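Local coordinates for protein heme oxygenase (Leptospira interrogans, PDB 5KZL) that binds heme and, as a heme oxygenase, probably opens its ring oxidatively to biliverdin, carbon monoxide and iron, at residues H22-S27 and L204-F209; S129-L134 and K199-L204; F51-E56 and H101-A106. The protein carries 1 engineered substitution. All coordinates share one frame; numbering follows the deposited sequence.

Contact 1. Residues H22-S27 and L204-F209. With HEM (protoporphyrin IX containing Fe), chain B.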
loop_
_atom_site.group_PDB
_atom_site.type_symbol
_atom_site.label_atom_id
_atom_site.label_comp_id
_atom_site.label_asym_id
_atom_site.label_seq_id
_atom_site.Cartn_x
_atom_site.Cartn_y
_atom_site.Cartn_z
ATOM N N HIS A 22 3.512 7.171 10.442
ATOM C CA HIS A 22 3.098 5.777 10.614
ATOM C C HIS A 22 2.184 5.719 11.841
ATOM O O HIS A 22 1.063 5.224 11.725
ATOM C CB HIS A 22 4.342 4.858 10.772
ATOM C CG HIS A 22 4.037 3.385 10.781
ATOM N ND1 HIS A 22 3.624 2.740 11.935
ATOM C CD2 HIS A 22 4.138 2.473 9.791
ATOM C CE1 HIS A 22 3.465 1.467 11.606
ATOM N NE2 HIS A 22 3.761 1.258 10.325
ATOM N N LYS A 23 2.621 6.321 12.979
ATOM C CA LYS A 23 1.833 6.401 14.211
ATOM C C LYS A 23 0.506 7.171 14.004
ATOM O O LYS A 23 -0.551 6.632 14.345
ATOM C CB LYS A 23 2.667 6.978 15.360
ATOM C CG LYS A 23 2.032 6.797 16.743
ATOM C CD LYS A 23 2.183 8.049 17.615
ATOM C CE LYS A 23 0.861 8.721 17.933
ATOM N NZ LYS A 23 0.414 9.650 16.856
ATOM N N ALA A 24 0.550 8.377 13.387
ATOM C CA ALA A 24 -0.645 9.197 13.132
ATOM C C ALA A 24 -1.709 8.516 12.247
ATOM O O ALA A 24 -2.896 8.818 12.387
ATOM C CB ALA A 24 -0.257 10.546 12.558
ATOM N N ALA A 25 -1.291 7.578 11.363
ATOM C CA ALA A 25 -2.198 6.827 10.478
ATOM C C ALA A 25 -3.157 5.870 11.250
ATOM O O ALA A 25 -4.134 5.369 10.676
ATOM C CB ALA A 25 -1.401 6.077 9.421
ATOM N N GLU A 26 -2.909 5.691 12.565
ATOM C CA GLU A 26 -3.716 4.870 13.475
ATOM C C GLU A 26 -4.685 5.717 14.325
ATOM O O GLU A 26 -5.383 5.168 15.186
ATOM C CB GLU A 26 -2.816 4.020 14.373
ATOM C CG GLU A 26 -1.992 3.005 13.611
ATOM C CD GLU A 26 -0.519 2.962 13.957
ATOM O OE1 GLU A 26 -0.152 3.302 15.106
ATOM O OE2 GLU A 26 0.271 2.564 13.071
ATOM N N SER A 27 -4.747 7.048 14.066
ATOM C CA SER A 27 -5.648 7.983 14.752
ATOM C C SER A 27 -7.090 7.750 14.312
ATOM O O SER A 27 -8.024 8.237 14.949
ATOM C CB SER A 27 -5.231 9.430 14.509
ATOM O OG SER A 27 -4.076 9.744 15.270
ATOM N N LEU A 204 -2.502 10.555 2.697
ATOM C CA LEU A 204 -3.578 10.095 1.796
ATOM C C LEU A 204 -4.205 8.811 2.328
ATOM O O LEU A 204 -5.419 8.661 2.244
ATOM C CB LEU A 204 -3.083 9.939 0.356
ATOM C CG LEU A 204 -2.779 11.283 -0.383
ATOM C CD1 LEU A 204 -1.855 11.047 -1.567
ATOM C CD2 LEU A 204 -4.041 11.926 -0.887
ATOM N N ASN A 205 -3.390 7.948 2.971
ATOM C CA ASN A 205 -3.898 6.735 3.623
ATOM C C ASN A 205 -4.750 7.089 4.832
ATOM O O ASN A 205 -5.806 6.493 5.007
ATOM C CB ASN A 205 -2.747 5.801 4.012
ATOM C CG ASN A 205 -2.332 4.977 2.831
ATOM O OD1 ASN A 205 -2.909 3.921 2.578
ATOM N ND2 ASN A 205 -1.478 5.534 1.970
ATOM N N GLN A 206 -4.322 8.091 5.650
ATOM C CA GLN A 206 -5.113 8.573 6.797
ATOM C C GLN A 206 -6.469 9.095 6.287
ATOM O O GLN A 206 -7.489 8.879 6.941
ATOM C CB GLN A 206 -4.386 9.702 7.548
ATOM C CG GLN A 206 -3.063 9.283 8.179
ATOM C CD GLN A 206 -2.401 10.361 9.019
ATOM O OE1 GLN A 206 -3.048 11.057 9.813
ATOM N NE2 GLN A 206 -1.071 10.470 8.913
ATOM N N GLY A 207 -6.452 9.744 5.119
ATOM C CA GLY A 207 -7.642 10.275 4.456
ATOM C C GLY A 207 -8.668 9.212 4.109
ATOM O O GLY A 207 -9.854 9.369 4.413
ATOM N N ILE A 208 -8.226 8.096 3.518
ATOM C CA ILE A 208 -9.148 7.000 3.188
ATOM C C ILE A 208 -9.630 6.299 4.474
ATOM O O ILE A 208 -10.804 5.957 4.558
ATOM C CB ILE A 208 -8.625 6.006 2.098
ATOM C CG1 ILE A 208 -7.339 5.297 2.517
ATOM C CG2 ILE A 208 -8.476 6.696 0.733
ATOM C CD1 ILE A 208 -6.770 4.261 1.506
ATOM N N PHE A 209 -8.760 6.167 5.503
ATOM C CA PHE A 209 -9.146 5.550 6.778
ATOM C C PHE A 209 -10.177 6.392 7.535
ATOM O O PHE A 209 -11.061 5.823 8.209
ATOM C CB PHE A 209 -7.931 5.206 7.663
ATOM C CG PHE A 209 -6.920 4.218 7.103
ATOM C CD1 PHE A 209 -7.294 3.260 6.163
ATOM C CD2 PHE A 209 -5.601 4.236 7.533
ATOM C CE1 PHE A 209 -6.357 2.358 5.645
ATOM C CE2 PHE A 209 -4.671 3.320 7.029
ATOM C CZ PHE A 209 -5.052 2.393 6.087
HETATM C CHA HEM B . 6.417 -1.330 8.992
HETATM C CHB HEM B . 3.515 1.380 6.398
HETATM C CHC HEM B . 0.011 0.421 9.506
HETATM C CHD HEM B . 2.659 -2.898 11.458
HETATM C C1A HEM B . 5.920 -0.524 8.026
HETATM C C2A HEM B . 6.723 0.065 6.995
HETATM C C3A HEM B . 5.906 0.844 6.290
HETATM C C4A HEM B . 4.628 0.732 6.837
HETATM C CMA HEM B . 6.245 1.649 5.097
HETATM C CAA HEM B . 8.194 -0.144 6.739
HETATM C CBA HEM B . 9.096 0.686 7.680
HETATM C CGA HEM B . 10.505 0.559 7.272
HETATM O O1A HEM B . 11.123 1.516 6.919
HETATM O O2A HEM B . 11.011 -0.551 7.296
HETATM C C1B HEM B . 2.284 1.383 7.031
HETATM C C2B HEM B . 1.165 2.218 6.621
HETATM C C3B HEM B . 0.195 1.933 7.512
HETATM C C4B HEM B . 0.735 0.941 8.454
HETATM C CMB HEM B . 1.073 3.146 5.458
HETATM C CAB HEM B . -1.115 2.438 7.626
HETATM C CBB HEM B . -1.336 3.452 6.958
HETATM C C1C HEM B . 0.325 -0.670 10.235
HETATM C C2C HEM B . -0.573 -1.463 11.002
HETATM C C3C HEM B . 0.203 -2.418 11.546
HETATM C C4C HEM B . 1.553 -2.224 11.084
HETATM C CMC HEM B . -2.081 -1.263 11.153
HETATM C CAC HEM B . -0.286 -3.450 12.431
HETATM C CBC HEM B . 0.374 -4.522 12.598
HETATM C C1D HEM B . 3.943 -2.665 11.011
HETATM C C2D HEM B . 5.123 -3.409 11.521
HETATM C C3D HEM B . 6.144 -2.994 10.814
HETATM C C4D HEM B . 5.614 -1.984 9.888
HETATM C CMD HEM B . 5.125 -4.467 12.568
HETATM C CAD HEM B . 7.570 -3.439 10.993
HETATM C CBD HEM B . 7.855 -4.788 10.448
HETATM C CGD HEM B . 9.282 -5.201 10.614
HETATM O O1D HEM B . 10.121 -4.418 10.853
HETATM O O2D HEM B . 9.538 -6.358 10.472
HETATM N NA HEM B . 4.678 -0.049 7.883
HETATM N NB HEM B . 1.928 0.747 8.094
HETATM N NC HEM B . 1.541 -1.156 10.335
HETATM N ND HEM B . 4.309 -1.850 10.046
HETATM FE FE HEM B . 3.152 -0.591 9.121
HETATM O O HOH W 1 2.478 -2.273 7.741
#
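Gln206 lies along the backbone of Ala24 and Ala25, in the turn that follows the proximal histidine of the heme oxygenase fold, and its CG packs 3.5 Å from Ala25 CA. The chain of Gln206 is extended beyond CG (chi2 -175°), which carries its amide over to Ala24. There NE2 stands 3.7 Å from Ala24 CB. The amide oxygen OE1 is also close to Ala24 O, but both are acceptors and do not bond. One turn on, Phe209 turns the edge of its ring to the segment, with CD2 3.6 Å from Ala25 O. Asn205 O sits against one face of that ring. The type I turn from Ala24 to Ser27 is closed by the bond from Ser27 N to Ala24 O.

The heme lies to one side of this packing. His22, just before the turn, is the proximal ligand, and its NE2 binds the iron at 2.3 Å. With CG anti to the backbone N (chi1 -173°), the imidazole is aimed at the iron, and heme NA lies at its edge, near its plane. Water 1 is the other axial ligand. A vinyl group is held between the two segments: heme CBB lies 3.6 Å from Ala25 CB and 3.3 Å from Phe209 CE2.

Contact 2. Residues S129-L134 and K199-L204. With HEM (protoporphyrin IX containing Fe), chain B.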
loop_
_atom_site.group_PDB
_atom_site.type_symbol
_atom_site.label_atom_id
_atom_site.label_comp_id
_atom_site.label_asym_id
_atom_site.label_seq_id
_atom_site.Cartn_x
_atom_site.Cartn_y
_atom_site.Cartn_z
ATOM N N SER A 129 5.555 3.120 -3.664
ATOM C CA SER A 129 6.035 1.748 -3.516
ATOM C C SER A 129 6.471 1.512 -2.034
ATOM O O SER A 129 5.980 0.584 -1.404
ATOM C CB SER A 129 7.211 1.505 -4.452
ATOM O OG SER A 129 7.814 0.275 -4.099
ATOM N N TYR A 130 7.332 2.379 -1.473
ATOM C CA TYR A 130 7.781 2.261 -0.077
ATOM C C TYR A 130 6.623 2.228 0.933
ATOM O O TYR A 130 6.510 1.278 1.713
ATOM C CB TYR A 130 8.790 3.392 0.292
ATOM C CG TYR A 130 9.076 3.477 1.785
ATOM C CD1 TYR A 130 9.974 2.606 2.396
ATOM C CD2 TYR A 130 8.438 4.423 2.586
ATOM C CE1 TYR A 130 10.216 2.661 3.775
ATOM C CE2 TYR A 130 8.644 4.461 3.970
ATOM C CZ TYR A 130 9.571 3.610 4.552
ATOM O OH TYR A 130 9.776 3.654 5.916
ATOM N N VAL A 131 5.805 3.286 0.960
ATOM C CA VAL A 131 4.744 3.448 1.951
ATOM C C VAL A 131 3.766 2.302 1.896
ATOM O O VAL A 131 3.517 1.693 2.926
ATOM C CB VAL A 131 4.045 4.834 1.903
ATOM C CG1 VAL A 131 2.931 4.907 2.937
ATOM C CG2 VAL A 131 5.050 5.955 2.142
ATOM N N ARG A 132 3.236 1.994 0.713
ATOM C CA ARG A 132 2.311 0.874 0.582
ATOM C C ARG A 132 3.011 -0.521 0.566
ATOM O O ARG A 132 2.752 -1.305 1.470
ATOM C CB ARG A 132 1.349 1.049 -0.626
ATOM C CG ARG A 132 0.215 2.097 -0.404
ATOM C CD ARG A 132 -0.561 2.056 0.942
ATOM N NE ARG A 132 -0.933 0.701 1.376
ATOM C CZ ARG A 132 -1.491 0.371 2.540
ATOM N NH1 ARG A 132 -1.818 1.313 3.426
ATOM N NH2 ARG A 132 -1.714 -0.903 2.837
ATOM N N TYR A 133 3.846 -0.853 -0.439
ATOM C CA TYR A 133 4.393 -2.228 -0.517
ATOM C C TYR A 133 5.312 -2.634 0.595
ATOM O O TYR A 133 5.186 -3.765 1.067
ATOM C CB TYR A 133 5.100 -2.489 -1.835
ATOM C CG TYR A 133 4.241 -2.345 -3.067
ATOM C CD1 TYR A 133 2.962 -2.908 -3.125
ATOM C CD2 TYR A 133 4.737 -1.735 -4.211
ATOM C CE1 TYR A 133 2.183 -2.809 -4.279
ATOM C CE2 TYR A 133 3.976 -1.644 -5.373
ATOM C CZ TYR A 133 2.702 -2.183 -5.402
ATOM O OH TYR A 133 1.961 -2.057 -6.544
ATOM N N LEU A 134 6.256 -1.755 1.024
ATOM C CA LEU A 134 7.125 -2.228 2.106
ATOM C C LEU A 134 6.316 -2.417 3.403
ATOM O O LEU A 134 6.569 -3.373 4.129
ATOM C CB LEU A 134 8.405 -1.364 2.296
ATOM C CG LEU A 134 9.446 -1.936 3.276
ATOM C CD1 LEU A 134 9.856 -3.387 2.935
ATOM C CD2 LEU A 134 10.644 -1.025 3.390
ATOM N N LYS A 199 5.612 11.185 3.080
ATOM C CA LYS A 199 4.755 11.826 4.088
ATOM C C LYS A 199 3.346 12.111 3.554
ATOM O O LYS A 199 2.352 11.879 4.268
ATOM C CB LYS A 199 5.404 13.105 4.601
ATOM C CG LYS A 199 6.661 12.826 5.414
ATOM C CD LYS A 199 7.350 14.129 5.768
ATOM C CE LYS A 199 8.574 13.886 6.596
ATOM N NZ LYS A 199 8.232 13.839 8.040
ATOM N N GLN A 200 3.262 12.567 2.286
ATOM C CA GLN A 200 2.004 12.853 1.593
ATOM C C GLN A 200 1.202 11.560 1.438
ATOM O O GLN A 200 -0.014 11.560 1.664
ATOM C CB GLN A 200 2.296 13.430 0.192
ATOM C CG GLN A 200 2.043 14.914 0.032
ATOM C CD GLN A 200 0.640 15.304 0.390
ATOM O OE1 GLN A 200 -0.345 15.053 -0.327
ATOM N NE2 GLN A 200 0.535 15.883 1.542
ATOM N N VAL A 201 1.881 10.464 1.088
ATOM C CA VAL A 201 1.229 9.147 0.923
ATOM C C VAL A 201 0.629 8.718 2.264
ATOM O O VAL A 201 -0.525 8.291 2.272
ATOM C CB VAL A 201 2.146 8.041 0.321
ATOM C CG1 VAL A 201 1.374 6.738 0.112
ATOM C CG2 VAL A 201 2.760 8.493 -0.995
ATOM N N PHE A 202 1.381 8.848 3.387
ATOM C CA PHE A 202 0.822 8.491 4.699
ATOM C C PHE A 202 -0.446 9.298 4.952
ATOM O O PHE A 202 -1.443 8.733 5.399
ATOM C CB PHE A 202 1.824 8.703 5.859
ATOM C CG PHE A 202 2.714 7.511 6.133
ATOM C CD1 PHE A 202 2.245 6.420 6.864
ATOM C CD2 PHE A 202 4.030 7.488 5.683
ATOM C CE1 PHE A 202 3.070 5.307 7.097
ATOM C CE2 PHE A 202 4.853 6.386 5.922
ATOM C CZ PHE A 202 4.370 5.295 6.608
ATOM N N LEU A 203 -0.423 10.609 4.609
ATOM C CA LEU A 203 -1.600 11.470 4.795
ATOM C C LEU A 203 -2.785 11.003 3.939
ATOM O O LEU A 203 -3.939 11.029 4.410
ATOM C CB LEU A 203 -1.245 12.921 4.437
ATOM C CG LEU A 203 -2.242 13.964 4.956
ATOM C CD1 LEU A 203 -2.093 14.167 6.503
ATOM C CD2 LEU A 203 -2.066 15.286 4.226
ATOM N N LEU A 204 -2.502 10.555 2.697
ATOM C CA LEU A 204 -3.578 10.095 1.796
ATOM C C LEU A 204 -4.205 8.811 2.328
ATOM O O LEU A 204 -5.419 8.661 2.244
ATOM C CB LEU A 204 -3.083 9.939 0.356
ATOM C CG LEU A 204 -2.779 11.283 -0.383
ATOM C CD1 LEU A 204 -1.855 11.047 -1.567
ATOM C CD2 LEU A 204 -4.041 11.926 -0.887
HETATM C CHA HEM B . 6.417 -1.330 8.992
HETATM C CHB HEM B . 3.515 1.380 6.398
HETATM C CHC HEM B . 0.011 0.421 9.506
HETATM C CHD HEM B . 2.659 -2.898 11.458
HETATM C C1A HEM B . 5.920 -0.524 8.026
HETATM C C2A HEM B . 6.723 0.065 6.995
HETATM C C3A HEM B . 5.906 0.844 6.290
HETATM C C4A HEM B . 4.628 0.732 6.837
HETATM C CMA HEM B . 6.245 1.649 5.097
HETATM C CAA HEM B . 8.194 -0.144 6.739
HETATM C CBA HEM B . 9.096 0.686 7.680
HETATM C CGA HEM B . 10.505 0.559 7.272
HETATM O O1A HEM B . 11.123 1.516 6.919
HETATM O O2A HEM B . 11.011 -0.551 7.296
HETATM C C1B HEM B . 2.284 1.383 7.031
HETATM C C2B HEM B . 1.165 2.218 6.621
HETATM C C3B HEM B . 0.195 1.933 7.512
HETATM C C4B HEM B . 0.735 0.941 8.454
HETATM C CMB HEM B . 1.073 3.146 5.458
HETATM C CAB HEM B . -1.115 2.438 7.626
HETATM C CBB HEM B . -1.336 3.452 6.958
HETATM C C1C HEM B . 0.325 -0.670 10.235
HETATM C C2C HEM B . -0.573 -1.463 11.002
HETATM C C3C HEM B . 0.203 -2.418 11.546
HETATM C C4C HEM B . 1.553 -2.224 11.084
HETATM C CMC HEM B . -2.081 -1.263 11.153
HETATM C CAC HEM B . -0.286 -3.450 12.431
HETATM C CBC HEM B . 0.374 -4.522 12.598
HETATM C C1D HEM B . 3.943 -2.665 11.011
HETATM C C2D HEM B . 5.123 -3.409 11.521
HETATM C C3D HEM B . 6.144 -2.994 10.814
HETATM C C4D HEM B . 5.614 -1.984 9.888
HETATM C CMD HEM B . 5.125 -4.467 12.568
HETATM C CAD HEM B . 7.570 -3.439 10.993
HETATM C CBD HEM B . 7.855 -4.788 10.448
HETATM C CGD HEM B . 9.282 -5.201 10.614
HETATM O O1D HEM B . 10.121 -4.418 10.853
HETATM O O2D HEM B . 9.538 -6.358 10.472
HETATM N NA HEM B . 4.678 -0.049 7.883
HETATM N NB HEM B . 1.928 0.747 8.094
HETATM N NC HEM B . 1.541 -1.156 10.335
HETATM N ND HEM B . 4.309 -1.850 10.046
HETATM FE FE HEM B . 3.152 -0.591 9.121
HETATM O O HOH W 1 2.478 -2.273 7.741
#
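Val131 on helix 125-151 and Val201 and Phe202 on helix 188-210 form a buried apolar contact in the all-helical heme oxygenase fold. The two valines pass alongside one another, running opposite ways, with CG1 of Val131 3.7 Å from CG1 of Val201. A chi1 of 178° in Val131 puts its CG1 where it can meet Val201, the Phe202 ring and a heme methyl together.

The aromatic part is a CH-pi contact. Val131 CG1 sits over the centre of the Phe202 ring, 3.8 Å from the centroid and only 9° off the normal. CG2 of the same valine meets the ring at Phe202 CE2. The ring also reaches the heme, where Phe202 CE1 is 3.4 Å from heme methyl CMB. That methyl also touches Val131 CG1, at 3.6 Å, so it wedges into the join between the helices.

One polar bond goes to the heme. Tyr130 OH donates to propionate oxygen O1A at 2.7 Å, and O1A lies in the plane of the ring, at its edge. Heme methyl CMA covers one face of the same ring, toward its rim. Lys174 and Arg15 are also hydrogen-bonded to the heme. Within the protein, Arg132 forms a salt bridge to Asp136.

Val131 and Phe202 thus hold heme methyl CMB. A tyrosine hydroxyl meets the heme's probably ionised propionate, which should help fix how the heme is turned in the pocket.

Contact 3. Residues F51-E56 and H101-A106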
loop_
_atom_site.group_PDB
_atom_site.type_symbol
_atom_site.label_atom_id
_atom_site.label_comp_id
_atom_site.label_asym_id
_atom_site.label_seq_id
_atom_site.Cartn_x
_atom_site.Cartn_y
_atom_site.Cartn_z
ATOM N N PHE A 51 -8.603 0.482 -1.289
ATOM C CA PHE A 51 -7.301 -0.082 -1.657
ATOM C C PHE A 51 -7.323 -0.621 -3.082
ATOM O O PHE A 51 -6.346 -0.440 -3.802
ATOM C CB PHE A 51 -6.859 -1.164 -0.664
ATOM C CG PHE A 51 -6.235 -0.646 0.615
ATOM C CD1 PHE A 51 -5.556 0.573 0.640
ATOM C CD2 PHE A 51 -6.254 -1.412 1.778
ATOM C CE1 PHE A 51 -4.958 1.035 1.817
ATOM C CE2 PHE A 51 -5.612 -0.971 2.933
ATOM C CZ PHE A 51 -5.000 0.265 2.958
ATOM N N TYR A 52 -8.432 -1.244 -3.503
ATOM C CA TYR A 52 -8.505 -1.703 -4.890
ATOM C C TYR A 52 -8.180 -0.560 -5.875
ATOM O O TYR A 52 -7.330 -0.738 -6.755
ATOM C CB TYR A 52 -9.857 -2.333 -5.238
ATOM C CG TYR A 52 -9.932 -2.598 -6.730
ATOM C CD1 TYR A 52 -9.291 -3.699 -7.292
ATOM C CD2 TYR A 52 -10.505 -1.666 -7.597
ATOM C CE1 TYR A 52 -9.288 -3.909 -8.676
ATOM C CE2 TYR A 52 -10.519 -1.870 -8.976
ATOM C CZ TYR A 52 -9.900 -2.989 -9.513
ATOM O OH TYR A 52 -9.890 -3.185 -10.872
ATOM N N TYR A 53 -8.866 0.585 -5.744
ATOM C CA TYR A 53 -8.654 1.708 -6.665
ATOM C C TYR A 53 -7.226 2.264 -6.579
ATOM O O TYR A 53 -6.606 2.598 -7.592
ATOM C CB TYR A 53 -9.740 2.780 -6.458
ATOM C CG TYR A 53 -11.101 2.290 -6.888
ATOM C CD1 TYR A 53 -11.348 1.933 -8.212
ATOM C CD2 TYR A 53 -12.137 2.141 -5.964
ATOM C CE1 TYR A 53 -12.589 1.446 -8.612
ATOM C CE2 TYR A 53 -13.380 1.632 -6.349
ATOM C CZ TYR A 53 -13.609 1.320 -7.684
ATOM O OH TYR A 53 -14.829 0.854 -8.126
ATOM N N VAL A 54 -6.692 2.319 -5.362
ATOM C CA VAL A 54 -5.339 2.846 -5.127
ATOM C C VAL A 54 -4.296 1.966 -5.807
ATOM O O VAL A 54 -3.483 2.470 -6.590
ATOM C CB VAL A 54 -5.095 2.994 -3.601
ATOM C CG1 VAL A 54 -3.613 3.213 -3.287
ATOM C CG2 VAL A 54 -5.964 4.111 -3.016
ATOM N N TYR A 55 -4.312 0.660 -5.507
ATOM C CA TYR A 55 -3.344 -0.268 -6.099
ATOM C C TYR A 55 -3.531 -0.432 -7.600
ATOM O O TYR A 55 -2.537 -0.570 -8.285
ATOM C CB TYR A 55 -3.366 -1.615 -5.371
ATOM C CG TYR A 55 -2.721 -1.562 -4.003
ATOM C CD1 TYR A 55 -1.360 -1.794 -3.845
ATOM C CD2 TYR A 55 -3.476 -1.298 -2.864
ATOM C CE1 TYR A 55 -0.761 -1.773 -2.584
ATOM C CE2 TYR A 55 -2.892 -1.295 -1.592
ATOM C CZ TYR A 55 -1.534 -1.527 -1.463
ATOM O OH TYR A 55 -0.951 -1.515 -0.230
ATOM N N GLU A 56 -4.772 -0.405 -8.119
ATOM C CA GLU A 56 -5.014 -0.479 -9.567
ATOM C C GLU A 56 -4.264 0.662 -10.254
ATOM O O GLU A 56 -3.557 0.421 -11.233
ATOM C CB GLU A 56 -6.515 -0.397 -9.879
ATOM C CG GLU A 56 -6.833 -0.201 -11.354
ATOM C CD GLU A 56 -8.314 -0.084 -11.640
ATOM O OE1 GLU A 56 -8.967 0.830 -11.084
ATOM O OE2 GLU A 56 -8.826 -0.916 -12.421
ATOM N N HIS A 101 -19.848 0.248 -6.764
ATOM C CA HIS A 101 -18.977 0.661 -5.663
ATOM C C HIS A 101 -17.838 1.547 -6.184
ATOM O O HIS A 101 -16.666 1.138 -6.161
ATOM C CB HIS A 101 -18.432 -0.582 -4.940
ATOM C CG HIS A 101 -19.494 -1.532 -4.475
ATOM N ND1 HIS A 101 -20.072 -1.413 -3.221
ATOM C CD2 HIS A 101 -20.053 -2.586 -5.117
ATOM C CE1 HIS A 101 -20.953 -2.396 -3.136
ATOM N NE2 HIS A 101 -20.983 -3.126 -4.254
ATOM N N GLN A 102 -18.206 2.745 -6.711
ATOM C CA GLN A 102 -17.310 3.758 -7.297
ATOM C C GLN A 102 -16.355 4.333 -6.234
ATOM O O GLN A 102 -16.732 4.347 -5.065
ATOM C CB GLN A 102 -18.128 4.893 -7.943
ATOM C CG GLN A 102 -18.946 4.424 -9.144
ATOM C CD GLN A 102 -19.280 5.513 -10.140
ATOM O OE1 GLN A 102 -18.989 6.702 -9.946
ATOM N NE2 GLN A 102 -19.905 5.121 -11.243
ATOM N N PRO A 103 -15.129 4.806 -6.596
ATOM C CA PRO A 103 -14.201 5.307 -5.554
ATOM C C PRO A 103 -14.716 6.479 -4.721
ATOM O O PRO A 103 -15.296 7.432 -5.244
ATOM C CB PRO A 103 -12.949 5.704 -6.339
ATOM C CG PRO A 103 -13.374 5.825 -7.751
ATOM C CD PRO A 103 -14.491 4.834 -7.931
ATOM N N SER A 104 -14.505 6.400 -3.406
ATOM C CA SER A 104 -14.868 7.448 -2.460
ATOM C C SER A 104 -14.082 8.742 -2.785
ATOM O O SER A 104 -13.107 8.691 -3.547
ATOM C CB SER A 104 -14.530 6.996 -1.044
ATOM O OG SER A 104 -13.131 7.082 -0.818
ATOM N N VAL A 105 -14.498 9.887 -2.195
ATOM C CA VAL A 105 -13.834 11.185 -2.347
ATOM C C VAL A 105 -12.306 11.077 -2.026
ATOM O O VAL A 105 -11.472 11.474 -2.848
ATOM C CB VAL A 105 -14.562 12.278 -1.496
ATOM C CG1 VAL A 105 -13.710 13.538 -1.335
ATOM C CG2 VAL A 105 -15.915 12.628 -2.111
ATOM N N ALA A 106 -11.956 10.531 -0.846
ATOM C CA ALA A 106 -10.556 10.391 -0.424
ATOM C C ALA A 106 -9.798 9.426 -1.329
ATOM O O ALA A 106 -8.616 9.650 -1.563
ATOM C CB ALA A 106 -10.469 9.929 1.019
#
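Tyr53 reaches from helix 41-64 to the loop at His101-Pro103 and is the one residue of 51-56 that touches it. Its CG lies anti to the carbonyl carbon (chi1 -68°), and from there the ring extends out to the loop. Its hydroxyl donates a hydrogen bond to the backbone oxygen of His101, with Tyr53 OH and His101 O 2.7 Å apart. The hydroxyl lies 39° out of the carbonyl plane, so it comes in from above that plane. The oxygen itself is at the edge of the tyrosine ring, near its plane. CE2 of Tyr53 is therefore also close to His101 O, at 3.3 Å.

The tight part is the proline. Pro103 CD lies over one face of the Tyr53 ring, 3.8 Å from the centroid and 17° off the normal, in a CH-pi contact. The closest Tyr53-Pro103 pair is Tyr53 CZ and Pro103 CD, at 3.6 Å. Pro103 CB covers the other end of the same ring, 3.7 Å from Tyr53 CD2. The opposite face is backed by Tyr52, whose CD2 stands toward the rim. The ring is thus sandwiched between its helix neighbour and the proline.

In the heme oxygenase fold this joins a long helix to the loop that leads into helix 105-120. Ser104 is the N-cap of that helix. Its hydroxyl also bonds to Glu211.

The imidazole of His101 leads away from Tyr53 and packs separately, stacked on Trp96. The solvent side is looser. Gln102 is exposed, its CB points away from the helix, and its CA comes no nearer to Tyr53 OH than 3.9 Å.

Contacts 1 and 2 share helix 188-210 and both touch the heme, with centres about 10 Å apart. They meet where Asn205 OD1 probably accepts a hydrogen bond from Arg132 NH1, at 3.0 Å. Phe202 CE1 also packs 3.5 Å from His22 CA, so contact 2 lies beside the proximal ligand. Contact 3 is further off, its centre about 16 Å from contact 1 and 15 Å from contact 2. It lies at the surface and touches no heme. Its helix still reaches inward: Tyr55 OH is 2.7 Å from Arg132 NE, a probable hydrogen bond. Phe51 CZ packs against Phe209 CE1 of contact 1 at 3.7 Å.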